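Local structure of metal-dependent phosphohydrolase, HDOD domain-containing (Geobacter sulfurreducens, 3HC1) at residues R17-G22 with C194-A199; T28-V33 with T100-D105; R63-A68 with R77-I82; K111-R116 with E166-V171; T137-P142 with A228-M233. The protein is of unknown function but binds two iron(III) ions in an HD-domain-type site, which is consistent with a metal-dependent phosphohydrolase of the HDOD family. All coordinates share one frame; numbering follows the deposited sequence. Where two conformers were deposited one is given.

Interactions 1, 4 and 5 lie near the two-iron site. The V196 side chain (interaction 1) is about 11 Å from a bound iron. The F167 side chain (interaction 4) is about 10 Å from a bound iron. The M233 side chain (interaction 5) is about 13 Å from a bound iron. In interaction 2 the I103 side chain is about 11 Å from those of the iron ligands H152 and D153. Interactions 1 and 4 have centres 17 Å apart, and both pack on helix 154-162. Interactions 2 and 3 touch through R63: R63 NH2 makes a 2.9 Å salt bridge to D105 OD1, and R63 NH1 lies 2.7 Å from C101 O. Interaction 3 lies away from the metals.

Interaction 1 (R17-G22 with C194-A199); sequences REFMSG and CEVGFA
M20, a selenomethionine, sets its side chain between V196 and A199 of helix 193-203. Its SE rests 3.5 Å from A199 CB and also lies 3.9 Å from the carbonyl oxygen V196 O. Further back, M20 CG passes V196 CG1 at 4.2 Å. The chain bends at chi3 (58°), which brings CE in front of the A199 carbonyl group. The fit works both ways. The A199 methyl group is the bump of its own helix, and it enters the hollow between M20 and R17, with R17 CG 4.1 Å from A199 CB. V196 fills the next hollow, between M20 and F19. Its two methyls divide the work: CG1 faces M20, and CG2 meets F19 CD2 at 4.2 Å, approaching the ring obliquely.

Here two helices of an all-helical HD-type fold cross. The short segments pass at -68°, with axes 9.6 Å apart. Helix 193-203 begins with the iron ligand H193, whose side chain is about 5 Å from that of V196. Helix 9-21 thus packs against a helix that carries a metal ligand. F158 of helix 154-162 touches both M20 and V196. F19 has further neighbours in F189 and in R163, with which it makes a cation-pi contact. The charged end of R17 leaves the apolar seam and pairs with E10.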
# COMPACT_ATOMS: atom_id res chain seq x y z
N ARG A 17 -16.02 -3.65 -12.98
CA ARG A 17 -17.28 -3.11 -12.38
C ARG A 17 -18.36 -4.17 -12.29
O ARG A 17 -18.98 -4.32 -11.25
CB ARG A 17 -17.79 -1.86 -13.05
CG ARG A 17 -16.87 -0.68 -12.78
CD ARG A 17 -17.42 0.57 -13.44
NE ARG A 17 -17.69 0.34 -14.85
CZ ARG A 17 -16.89 0.62 -15.88
NH1 ARG A 17 -15.69 1.16 -15.72
NH2 ARG A 17 -17.31 0.34 -17.11
N GLU A 18 -18.49 -5.01 -13.31
CA GLU A 18 -19.48 -6.12 -13.23
C GLU A 18 -19.14 -7.11 -12.12
O GLU A 18 -20.03 -7.63 -11.42
CB GLU A 18 -19.55 -6.88 -14.56
CG GLU A 18 -19.82 -6.01 -15.79
CD GLU A 18 -21.28 -5.52 -15.92
OE1 GLU A 18 -22.12 -5.85 -15.04
OE2 GLU A 18 -21.58 -4.81 -16.91
N PHE A 19 -17.85 -7.39 -11.95
CA PHE A 19 -17.39 -8.25 -10.84
C PHE A 19 -17.83 -7.67 -9.46
O PHE A 19 -18.09 -8.42 -8.53
CB PHE A 19 -15.85 -8.36 -10.89
CG PHE A 19 -15.28 -9.56 -10.18
CD1 PHE A 19 -15.33 -10.83 -10.77
CD2 PHE A 19 -14.60 -9.42 -8.99
CE1 PHE A 19 -14.75 -11.95 -10.15
CE2 PHE A 19 -14.02 -10.54 -8.37
CZ PHE A 19 -14.10 -11.81 -8.96
N MSE A 20 -17.85 -6.35 -9.32
CA MSE A 20 -18.31 -5.78 -8.04
C MSE A 20 -19.87 -5.73 -7.90
O MSE A 20 -20.40 -5.93 -6.81
CB MSE A 20 -17.72 -4.42 -7.86
CG MSE A 20 -16.29 -4.50 -7.52
SE MSE A 20 -15.54 -2.76 -7.75
CE MSE A 20 -16.45 -1.71 -6.73
N SER A 21 -20.57 -5.45 -8.99
CA SER A 21 -22.06 -5.58 -9.10
C SER A 21 -22.70 -6.73 -8.36
O SER A 21 -23.75 -6.57 -7.74
CB SER A 21 -22.48 -5.79 -10.56
OG SER A 21 -22.13 -4.69 -11.39
N GLY A 22 -22.11 -7.90 -8.46
CA GLY A 22 -22.68 -9.10 -7.88
C GLY A 22 -22.49 -9.19 -6.38
O GLY A 22 -23.02 -10.11 -5.75
N CYS A 194 -6.00 -5.02 -9.95
CA CYS A 194 -5.67 -3.66 -10.41
C CYS A 194 -6.91 -2.92 -10.82
O CYS A 194 -7.20 -1.84 -10.33
CB CYS A 194 -4.69 -3.67 -11.55
SG CYS A 194 -3.08 -4.39 -11.14
N GLU A 195 -7.71 -3.51 -11.69
CA GLU A 195 -8.94 -2.88 -12.14
C GLU A 195 -10.06 -2.84 -11.13
O GLU A 195 -10.77 -1.83 -10.99
CB GLU A 195 -9.39 -3.60 -13.41
CG GLU A 195 -8.40 -3.42 -14.53
CD GLU A 195 -7.33 -4.51 -14.59
OE1 GLU A 195 -7.21 -5.36 -13.69
OE2 GLU A 195 -6.61 -4.49 -15.56
N VAL A 196 -10.23 -3.96 -10.41
CA VAL A 196 -11.16 -3.99 -9.32
C VAL A 196 -10.78 -2.97 -8.27
O VAL A 196 -11.66 -2.29 -7.77
CB VAL A 196 -11.26 -5.42 -8.67
CG1 VAL A 196 -12.19 -5.48 -7.41
CG2 VAL A 196 -11.83 -6.37 -9.72
N GLY A 197 -9.49 -2.89 -7.92
CA GLY A 197 -9.06 -1.93 -6.87
C GLY A 197 -9.31 -0.50 -7.33
O GLY A 197 -9.67 0.39 -6.53
N PHE A 198 -9.08 -0.28 -8.61
CA PHE A 198 -9.34 1.08 -9.21
C PHE A 198 -10.83 1.44 -9.09
O PHE A 198 -11.18 2.52 -8.59
CB PHE A 198 -8.88 1.07 -10.67
CG PHE A 198 -9.12 2.34 -11.40
CD1 PHE A 198 -8.13 3.35 -11.38
CD2 PHE A 198 -10.30 2.54 -12.10
CE1 PHE A 198 -8.33 4.51 -12.12
CE2 PHE A 198 -10.54 3.74 -12.80
CZ PHE A 198 -9.55 4.72 -12.78
N ALA A 199 -11.69 0.51 -9.51
CA ALA A 199 -13.15 0.70 -9.46
C ALA A 199 -13.58 0.97 -8.03
O ALA A 199 -14.45 1.77 -7.79
CB ALA A 199 -13.88 -0.55 -9.95

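Interaction 2 (T28-V33 with T100-D105); sequences TVPDIV and TCAIVD
V33 and I103 meet through the way each side chain is turned. V33 holds CG1 anti to its backbone N (chi1 167°), while CG2 lies anti to the carbonyl carbon. I103 places CG1 anti to its backbone N, and a bent chi2 of 79° carries CD1 back toward helix 31-39. V33 CG1 then meets I103 CD1 at 3.6 Å, the two side chains crossing at about a right angle. The other V33 branch, CG2, touches A102 CB at 3.7 Å. I32 CG2 reaches the same methyl carbon, A102 CB, at 3.8 Å. V29 CG1 packs against the same I103 CD1 at 3.8 Å, so this methyl meets two valines. The V29 and I103 side chains lie side by side, pointing the same way.

The start of helix 31-39 packs here on the long helix 82-108 of the HDOD domain. P30 is the N-cap residue of helix 31-39, and its CG lies 4.4 Å from A102 CB. The small A102 lets the two backbones come close, its CA being 6.8 Å from V33 CA. Outside the contact, I103 also packs on L151 and W120. A glycerol, probably from the crystallisation liquor, lies beside P30.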
# COMPACT_ATOMS: atom_id res chain seq x y z
N THR A 28 -16.35 -0.71 2.94
CA THR A 28 -16.25 0.73 3.12
C THR A 28 -14.94 1.06 3.84
O THR A 28 -14.36 0.19 4.49
CB THR A 28 -17.43 1.26 3.95
OG1 THR A 28 -17.37 2.68 4.01
CG2 THR A 28 -17.42 0.68 5.36
N VAL A 29 -14.49 2.31 3.72
CA VAL A 29 -13.41 2.83 4.55
C VAL A 29 -13.96 3.99 5.40
O VAL A 29 -14.79 4.78 4.91
CB VAL A 29 -12.20 3.30 3.67
CG1 VAL A 29 -11.47 2.10 3.09
CG2 VAL A 29 -12.66 4.22 2.55
N PRO A 30 -13.52 4.11 6.68
CA PRO A 30 -13.89 5.23 7.58
C PRO A 30 -13.79 6.61 6.95
O PRO A 30 -12.92 6.85 6.08
CB PRO A 30 -12.84 5.13 8.69
CG PRO A 30 -12.54 3.68 8.77
CD PRO A 30 -12.71 3.10 7.39
N ASP A 31 -14.64 7.53 7.39
CA ASP A 31 -14.52 8.92 6.92
C ASP A 31 -13.15 9.50 7.20
O ASP A 31 -12.66 10.36 6.44
CB ASP A 31 -15.61 9.82 7.53
CG ASP A 31 -16.98 9.47 7.01
OD1 ASP A 31 -17.54 8.44 7.47
OD2 ASP A 31 -17.47 10.19 6.12
N ILE A 32 -12.52 9.05 8.29
CA ILE A 32 -11.20 9.60 8.66
C ILE A 32 -10.12 9.27 7.61
O ILE A 32 -9.21 10.06 7.34
CB ILE A 32 -10.77 9.21 10.12
CG1 ILE A 32 -9.64 10.14 10.62
CG2 ILE A 32 -10.42 7.75 10.22
CD1 ILE A 32 -9.46 10.17 12.13
N VAL A 33 -10.26 8.09 7.01
CA VAL A 33 -9.36 7.62 5.95
C VAL A 33 -9.56 8.48 4.70
O VAL A 33 -8.59 9.05 4.19
CB VAL A 33 -9.54 6.07 5.72
CG1 VAL A 33 -8.87 5.60 4.45
CG2 VAL A 33 -8.97 5.31 6.86
N THR A 100 -3.14 4.48 9.14
CA THR A 100 -2.75 3.07 9.30
C THR A 100 -3.64 2.35 10.30
O THR A 100 -4.08 1.22 10.06
CB THR A 100 -1.25 3.01 9.72
OG1 THR A 100 -0.48 3.63 8.68
CG2 THR A 100 -0.76 1.58 9.94
N CYS A 101 -3.91 3.01 11.43
CA CYS A 101 -4.67 2.38 12.50
C CYS A 101 -6.12 2.29 12.19
O CYS A 101 -6.76 1.43 12.74
CB CYS A 101 -4.47 3.11 13.83
SG CYS A 101 -2.76 2.93 14.36
N ALA A 102 -6.61 3.13 11.29
CA ALA A 102 -8.01 3.07 10.85
C ALA A 102 -8.17 2.11 9.68
O ALA A 102 -9.14 1.39 9.63
CB ALA A 102 -8.55 4.48 10.46
N ILE A 103 -7.23 2.11 8.74
CA ILE A 103 -7.37 1.28 7.55
C ILE A 103 -7.25 -0.24 7.93
O ILE A 103 -7.69 -1.10 7.19
CB ILE A 103 -6.39 1.71 6.47
CG1 ILE A 103 -6.85 1.22 5.07
CG2 ILE A 103 -4.98 1.27 6.77
CD1 ILE A 103 -7.92 2.08 4.49
N VAL A 104 -6.63 -0.55 9.07
CA VAL A 104 -6.43 -1.95 9.44
C VAL A 104 -7.78 -2.70 9.57
O VAL A 104 -7.85 -3.88 9.27
CB VAL A 104 -5.52 -2.14 10.64
CG1 VAL A 104 -6.17 -1.58 11.93
CG2 VAL A 104 -5.14 -3.65 10.78
N ASP A 105 -8.86 -2.01 9.94
CA ASP A 105 -10.18 -2.66 9.99
C ASP A 105 -10.64 -3.21 8.64
O ASP A 105 -11.28 -4.24 8.59
CB ASP A 105 -11.25 -1.70 10.54
CG ASP A 105 -11.03 -1.37 11.99
OD1 ASP A 105 -10.55 -2.25 12.73
OD2 ASP A 105 -11.32 -0.23 12.39

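Interaction 3 (R63-A68 with R77-I82); sequences RVVHLA and RPISSI
V65 and A68 on one side, and I79 and I82 on the other, carry most of the apolar packing. A68 CB meets I79 CG2 at 3.6 Å. The other I79 branch, CG1, lies near the A68 carbonyl group. One turn back, V64 CG1 touches I82 CD1 at 3.7 Å, the two side chains crossing obliquely. A bent chi2 of 66° carries that CD1 toward the helix.

A second kind of contact sets methyl groups against backbone. V65 CG1 lies only 3.2 Å from S80 O, and 3.7 Å from I79 O. V65 CG2 sits 3.6 Å from I82 N. V65 therefore fills the inner curve of the bend from I79 to I82. An alanine here would probably leave a gap between helix 58-69 and the turn, since both methyls that meet the I79-I82 backbone would be gone.

The polar bonds come from neighbouring residues. S81 is the N-cap of helix 82-108, its OG bonded to D84 N, and S80 OG bonds D84 OD2. N69 OD1, next along the helix after A68, accepts from I79 N and adds a polar tie. The bend thus connects helix 71-74 to the long helix 82-108 and folds back on helix 58-69, away from the iron site. Within the two ranges the contact is apolar packing, while bonds to D84 and N69 probably steady the turn.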
# COMPACT_ATOMS: atom_id res chain seq x y z
N ARG A 63 -4.61 2.33 19.53
CA ARG A 63 -3.87 1.81 18.39
C ARG A 63 -2.81 2.80 17.98
O ARG A 63 -1.65 2.42 17.77
CB ARG A 63 -4.78 1.50 17.20
CG ARG A 63 -5.57 0.19 17.27
CD ARG A 63 -6.39 0.07 16.02
NE ARG A 63 -7.54 -0.81 16.15
CZ ARG A 63 -8.46 -0.96 15.19
NH1 ARG A 63 -8.37 -0.29 14.04
NH2 ARG A 63 -9.48 -1.78 15.37
N VAL A 64 -3.19 4.09 17.88
CA VAL A 64 -2.26 5.13 17.45
C VAL A 64 -1.08 5.29 18.42
O VAL A 64 0.08 5.33 18.01
CB VAL A 64 -2.97 6.48 17.23
CG1 VAL A 64 -1.95 7.61 17.04
CG2 VAL A 64 -3.92 6.38 16.05
N VAL A 65 -1.38 5.32 19.72
CA VAL A 65 -0.31 5.38 20.74
C VAL A 65 0.67 4.18 20.59
O VAL A 65 1.89 4.37 20.68
CB VAL A 65 -0.91 5.48 22.16
CG1 VAL A 65 0.19 5.56 23.21
CG2 VAL A 65 -1.79 6.70 22.23
N HIS A 66 0.14 2.99 20.30
CA HIS A 66 0.98 1.80 20.08
C HIS A 66 1.92 1.95 18.86
O HIS A 66 3.12 1.69 18.95
CB HIS A 66 0.10 0.55 19.96
CG HIS A 66 0.86 -0.70 19.66
ND1 HIS A 66 1.45 -1.47 20.65
CD2 HIS A 66 1.14 -1.32 18.49
CE1 HIS A 66 2.05 -2.51 20.09
NE2 HIS A 66 1.89 -2.44 18.78
N LEU A 67 1.39 2.36 17.73
CA LEU A 67 2.23 2.55 16.53
C LEU A 67 3.22 3.68 16.77
O LEU A 67 4.37 3.57 16.39
CB LEU A 67 1.36 2.83 15.32
CG LEU A 67 2.03 2.92 13.95
CD1 LEU A 67 2.94 1.67 13.70
CD2 LEU A 67 0.93 3.07 12.90
N ALA A 68 2.77 4.76 17.43
CA ALA A 68 3.62 5.93 17.73
C ALA A 68 4.81 5.50 18.57
O ALA A 68 5.93 5.95 18.32
CB ALA A 68 2.82 7.04 18.48
N ARG A 77 12.22 7.31 22.50
CA ARG A 77 11.38 8.20 23.33
C ARG A 77 10.01 7.55 23.57
O ARG A 77 9.31 7.21 22.61
CB ARG A 77 11.20 9.62 22.75
CG ARG A 77 11.79 9.86 21.39
CD ARG A 77 12.99 10.76 21.40
NE ARG A 77 12.69 11.96 20.63
CZ ARG A 77 13.58 12.84 20.20
NH1 ARG A 77 14.89 12.72 20.47
NH2 ARG A 77 13.13 13.88 19.49
N PRO A 78 9.62 7.41 24.86
CA PRO A 78 8.37 6.76 25.25
C PRO A 78 7.08 7.54 24.97
O PRO A 78 6.83 8.58 25.59
CB PRO A 78 8.53 6.51 26.76
CG PRO A 78 9.68 7.34 27.21
CD PRO A 78 10.47 7.76 26.02
N ILE A 79 6.27 7.01 24.07
CA ILE A 79 4.96 7.57 23.74
C ILE A 79 3.90 6.76 24.46
O ILE A 79 3.74 5.58 24.19
CB ILE A 79 4.71 7.50 22.23
CG1 ILE A 79 5.80 8.24 21.47
CG2 ILE A 79 3.33 8.04 21.89
CD1 ILE A 79 5.99 9.67 21.89
N SER A 80 3.20 7.40 25.39
CA SER A 80 2.25 6.74 26.28
C SER A 80 0.85 7.31 26.16
O SER A 80 -0.13 6.58 26.26
CB SER A 80 2.74 6.82 27.71
OG SER A 80 3.82 7.75 27.84
N SER A 81 0.76 8.62 25.95
CA SER A 81 -0.49 9.27 25.61
C SER A 81 -0.50 9.70 24.15
O SER A 81 0.54 9.77 23.48
CB SER A 81 -0.72 10.49 26.49
OG SER A 81 0.31 11.45 26.29
N ILE A 82 -1.71 10.00 23.68
CA ILE A 82 -1.92 10.68 22.42
C ILE A 82 -1.30 12.10 22.38
O ILE A 82 -0.81 12.57 21.33
CB ILE A 82 -3.43 10.72 22.11
CG1 ILE A 82 -3.65 10.99 20.63
CG2 ILE A 82 -4.18 11.68 23.06
CD1 ILE A 82 -3.15 9.82 19.74

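Interaction 4 (K111-R116 with E166-V171); sequences KGPLNR and EFSQVV
L114 and F167 meet where the CD2 branch of L114 comes to the edge of the F167 ring, near the ring plane and 3.8 Å from F167 CE2. The two side chains cross at about a right angle. The other branch, L114 CD1, is modelled 3.3 Å from V171 CG2. That is closer than usual for two methyl groups, and L114 has an unstaggered chi1 of -106°, so the exact placement of its methyls is doubtful. P113 covers the other end of the contact. Its CG lies 3.9 Å from F167 CD2 and approaches that ring obliquely. The same P113 CG is 3.6 Å from S168 N and 3.6 Å from S168 OG. P113 CB adds a looser contact, 4.3 Å from V171 CG2. F167, S168 and V171 thus form one side of helix 164-177, and the two loop residues pack on it.

This is a loop-on-helix contact near the surface of the HDOD domain. The loop leads from helix 82-108 to helix 116-136, for which N115 is the N-cap residue. In the second shell, N160 of helix 154-162 accepts a hydrogen bond from L114 N through OD1, and probably steadies the loop beside the ring. F167 also packs on E156, I159 and N160, and on E185 of helix 181-189. S168 OG turns back to bond G164 O within its own helix. Further out lies the metal site. The F167 side chain is about 7 Å from that of H193, and the L114 side chain about 7 Å from that of E249, both iron ligands.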
# COMPACT_ATOMS: atom_id res chain seq x y z
N LYS A 111 -13.07 -12.85 6.01
CA LYS A 111 -12.23 -13.99 5.84
C LYS A 111 -12.28 -14.43 4.39
O LYS A 111 -13.26 -14.20 3.68
CB LYS A 111 -12.74 -15.12 6.80
CG LYS A 111 -13.85 -16.04 6.27
CD LYS A 111 -15.17 -15.35 6.04
CE LYS A 111 -16.27 -16.35 5.76
NZ LYS A 111 -17.53 -15.77 5.19
N GLY A 112 -11.21 -15.07 3.96
CA GLY A 112 -11.17 -15.71 2.68
C GLY A 112 -10.04 -16.74 2.52
O GLY A 112 -9.40 -17.10 3.51
N PRO A 113 -9.81 -17.23 1.27
CA PRO A 113 -8.79 -18.24 0.99
C PRO A 113 -7.36 -17.80 1.28
O PRO A 113 -6.55 -18.61 1.66
CB PRO A 113 -9.03 -18.63 -0.47
CG PRO A 113 -9.96 -17.68 -1.01
CD PRO A 113 -10.63 -16.93 0.08
N LEU A 114 -7.07 -16.50 1.21
CA LEU A 114 -5.80 -16.00 1.73
C LEU A 114 -5.98 -15.43 3.16
O LEU A 114 -7.00 -14.78 3.48
CB LEU A 114 -5.30 -14.86 0.84
CG LEU A 114 -4.14 -15.16 -0.09
CD1 LEU A 114 -4.43 -16.41 -0.92
CD2 LEU A 114 -3.89 -13.93 -0.98
N ASN A 115 -4.98 -15.65 4.00
CA ASN A 115 -5.06 -15.27 5.39
C ASN A 115 -5.06 -13.76 5.47
O ASN A 115 -4.38 -13.10 4.69
CB ASN A 115 -3.91 -15.88 6.20
CG ASN A 115 -3.99 -17.42 6.32
OD1 ASN A 115 -5.01 -18.01 6.10
ND2 ASN A 115 -2.89 -18.05 6.68
N ARG A 116 -5.84 -13.21 6.39
CA ARG A 116 -5.87 -11.78 6.63
C ARG A 116 -4.50 -11.17 6.75
O ARG A 116 -4.19 -10.12 6.15
CB ARG A 116 -6.66 -11.46 7.89
CG ARG A 116 -8.12 -11.75 7.77
CD ARG A 116 -8.81 -11.56 9.11
NE ARG A 116 -8.67 -12.72 9.98
CZ ARG A 116 -9.52 -13.75 10.08
NH1 ARG A 116 -10.61 -13.87 9.31
NH2 ARG A 116 -9.25 -14.69 10.96
N GLU A 166 -14.84 -17.58 -5.38
CA GLU A 166 -14.19 -17.44 -6.67
C GLU A 166 -12.67 -17.32 -6.55
O GLU A 166 -11.95 -17.99 -7.29
CB GLU A 166 -14.72 -16.18 -7.39
CG GLU A 166 -16.22 -16.18 -7.85
CD GLU A 166 -17.25 -16.01 -6.71
OE1 GLU A 166 -16.97 -15.39 -5.67
OE2 GLU A 166 -18.39 -16.51 -6.85
N PHE A 167 -12.18 -16.45 -5.66
CA PHE A 167 -10.72 -16.27 -5.42
C PHE A 167 -10.05 -17.60 -5.05
O PHE A 167 -8.86 -17.81 -5.33
CB PHE A 167 -10.52 -15.30 -4.26
CG PHE A 167 -9.13 -14.67 -4.16
CD1 PHE A 167 -8.55 -14.03 -5.24
CD2 PHE A 167 -8.51 -14.57 -2.92
CE1 PHE A 167 -7.31 -13.37 -5.13
CE2 PHE A 167 -7.28 -13.93 -2.78
CZ PHE A 167 -6.67 -13.31 -3.89
N SER A 168 -10.80 -18.48 -4.37
CA SER A 168 -10.32 -19.85 -4.07
C SER A 168 -9.68 -20.48 -5.28
O SER A 168 -8.67 -21.13 -5.15
CB SER A 168 -11.45 -20.79 -3.62
OG SER A 168 -11.94 -20.35 -2.38
N GLN A 169 -10.31 -20.28 -6.44
CA GLN A 169 -9.83 -20.82 -7.71
C GLN A 169 -8.58 -20.11 -8.24
O GLN A 169 -7.73 -20.73 -8.92
CB GLN A 169 -10.95 -20.74 -8.77
N VAL A 170 -8.49 -18.80 -8.00
CA VAL A 170 -7.29 -18.07 -8.34
C VAL A 170 -6.13 -18.70 -7.55
O VAL A 170 -5.08 -18.98 -8.11
CB VAL A 170 -7.40 -16.53 -8.07
CG1 VAL A 170 -6.04 -15.87 -8.18
CG2 VAL A 170 -8.46 -15.87 -9.01
N VAL A 171 -6.33 -18.92 -6.25
CA VAL A 171 -5.28 -19.44 -5.37
C VAL A 171 -4.75 -20.79 -5.81
O VAL A 171 -3.54 -21.02 -5.76
CB VAL A 171 -5.72 -19.62 -3.94
CG1 VAL A 171 -4.74 -20.60 -3.20
CG2 VAL A 171 -5.80 -18.30 -3.22

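Interaction 5 (T137-P142 with A228-M233); sequences TGFLNP and AAIVAM
T137 and F139, which both touch helix 229-243, flank G138, which at positive phi (77°) follows helix 116-136 in a Schellman motif. After that turn the F139 side chain leaves the backbone with CG anti to the N (chi1 -174°), and its ring comes to lie against the first turn of the opposing helix. Ring atom F139 CE1 is 3.8 Å from A229 CB. F139 CZ is 3.7 Å from I230 CG1, and the F139 and I230 side chains cross at about a right angle. M233, a selenomethionine, comes in obliquely on an extended chain. Its SE stands 4.9 Å from the centre of the F139 ring and 28° off the ring normal, a Met-aromatic contact. M233 CE continues past the ring to F139 CB at 4.0 Å, and ends 3.5 Å from T137 OG1. N141 O lies at the ring edge, in its plane.

An alanine in place of F139 would probably open a gap beside A229 and I230 and leave the M233 selenium without its aromatic partner.

The contact joins the loop before helix 142-150 to the start of helix 229-243. V145 of helix 142-150 touches F139, I230 and M233. Helix 229-243 carries the iron ligand D238. T137 OG1 bonds I133 O in the last turn of helix 116-136. The methyl CE of M233 therefore meets a hydroxyl oxygen already engaged elsewhere, and the contact is held by apolar and Met-aromatic packing.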
# COMPACT_ATOMS: atom_id res chain seq x y z
N THR A 137 14.83 9.67 -2.43
CA THR A 137 14.89 10.29 -3.74
C THR A 137 14.44 11.74 -3.66
O THR A 137 14.33 12.42 -4.68
CB THR A 137 14.03 9.48 -4.75
OG1 THR A 137 12.65 9.46 -4.32
CG2 THR A 137 14.58 8.04 -4.92
N GLY A 138 14.15 12.21 -2.45
CA GLY A 138 13.78 13.61 -2.19
C GLY A 138 12.36 13.99 -2.58
O GLY A 138 12.06 15.18 -2.79
N PHE A 139 11.46 13.01 -2.64
CA PHE A 139 10.08 13.28 -3.01
C PHE A 139 9.44 14.09 -1.86
O PHE A 139 9.57 13.74 -0.69
CB PHE A 139 9.31 11.98 -3.29
CG PHE A 139 7.94 12.21 -3.81
CD1 PHE A 139 7.73 12.52 -5.14
CD2 PHE A 139 6.85 12.15 -2.97
CE1 PHE A 139 6.45 12.75 -5.62
CE2 PHE A 139 5.56 12.39 -3.44
CZ PHE A 139 5.37 12.68 -4.77
N LEU A 140 8.83 15.22 -2.18
CA LEU A 140 8.39 16.21 -1.16
C LEU A 140 7.27 15.83 -0.15
O LEU A 140 7.22 16.33 0.99
CB LEU A 140 8.05 17.55 -1.86
CG LEU A 140 9.29 18.38 -2.25
CD1 LEU A 140 8.94 19.82 -2.76
CD2 LEU A 140 10.28 18.48 -1.08
N ASN A 141 6.35 14.97 -0.55
CA ASN A 141 5.28 14.59 0.37
C ASN A 141 5.25 13.08 0.47
O ASN A 141 4.42 12.45 -0.18
CB ASN A 141 3.95 15.15 -0.14
CG ASN A 141 3.84 16.66 0.05
OD1 ASN A 141 3.87 17.42 -0.91
ND2 ASN A 141 3.71 17.09 1.30
N PRO A 142 6.18 12.49 1.25
CA PRO A 142 6.29 11.02 1.27
C PRO A 142 5.10 10.29 1.90
O PRO A 142 4.89 9.10 1.60
CB PRO A 142 7.56 10.75 2.09
CG PRO A 142 7.91 12.09 2.77
CD PRO A 142 7.27 13.17 2.00
N ALA A 228 4.94 10.40 -12.77
CA ALA A 228 4.41 9.15 -12.23
C ALA A 228 5.29 8.59 -11.11
O ALA A 228 5.39 7.37 -10.96
CB ALA A 228 4.25 8.14 -13.40
N ALA A 229 5.85 9.49 -10.26
CA ALA A 229 6.77 9.13 -9.14
C ALA A 229 6.10 8.23 -8.15
O ALA A 229 6.66 7.20 -7.83
CB ALA A 229 7.31 10.34 -8.41
N ILE A 230 4.89 8.55 -7.70
CA ILE A 230 4.25 7.73 -6.68
C ILE A 230 4.03 6.30 -7.17
O ILE A 230 4.36 5.37 -6.47
CB ILE A 230 2.93 8.36 -6.13
CG1 ILE A 230 3.23 9.71 -5.42
CG2 ILE A 230 2.27 7.40 -5.16
CD1 ILE A 230 2.01 10.57 -5.10
N VAL A 231 3.46 6.15 -8.36
CA VAL A 231 3.17 4.85 -8.91
C VAL A 231 4.48 4.07 -9.07
O VAL A 231 4.56 2.90 -8.70
CB VAL A 231 2.51 4.89 -10.32
CG1 VAL A 231 2.06 3.44 -10.67
CG2 VAL A 231 1.33 5.87 -10.38
N ALA A 232 5.50 4.74 -9.61
CA ALA A 232 6.80 4.13 -9.81
C ALA A 232 7.36 3.61 -8.47
O ALA A 232 7.86 2.48 -8.42
CB ALA A 232 7.74 5.12 -10.50
N MSE A 233 7.20 4.41 -7.40
CA MSE A 233 7.67 4.05 -6.06
C MSE A 233 6.98 2.82 -5.50
O MSE A 233 7.62 1.90 -4.93
CB MSE A 233 7.58 5.28 -5.08
CG MSE A 233 8.75 6.25 -5.41
SE MSE A 233 8.41 7.93 -4.57
CE MSE A 233 9.57 8.88 -5.81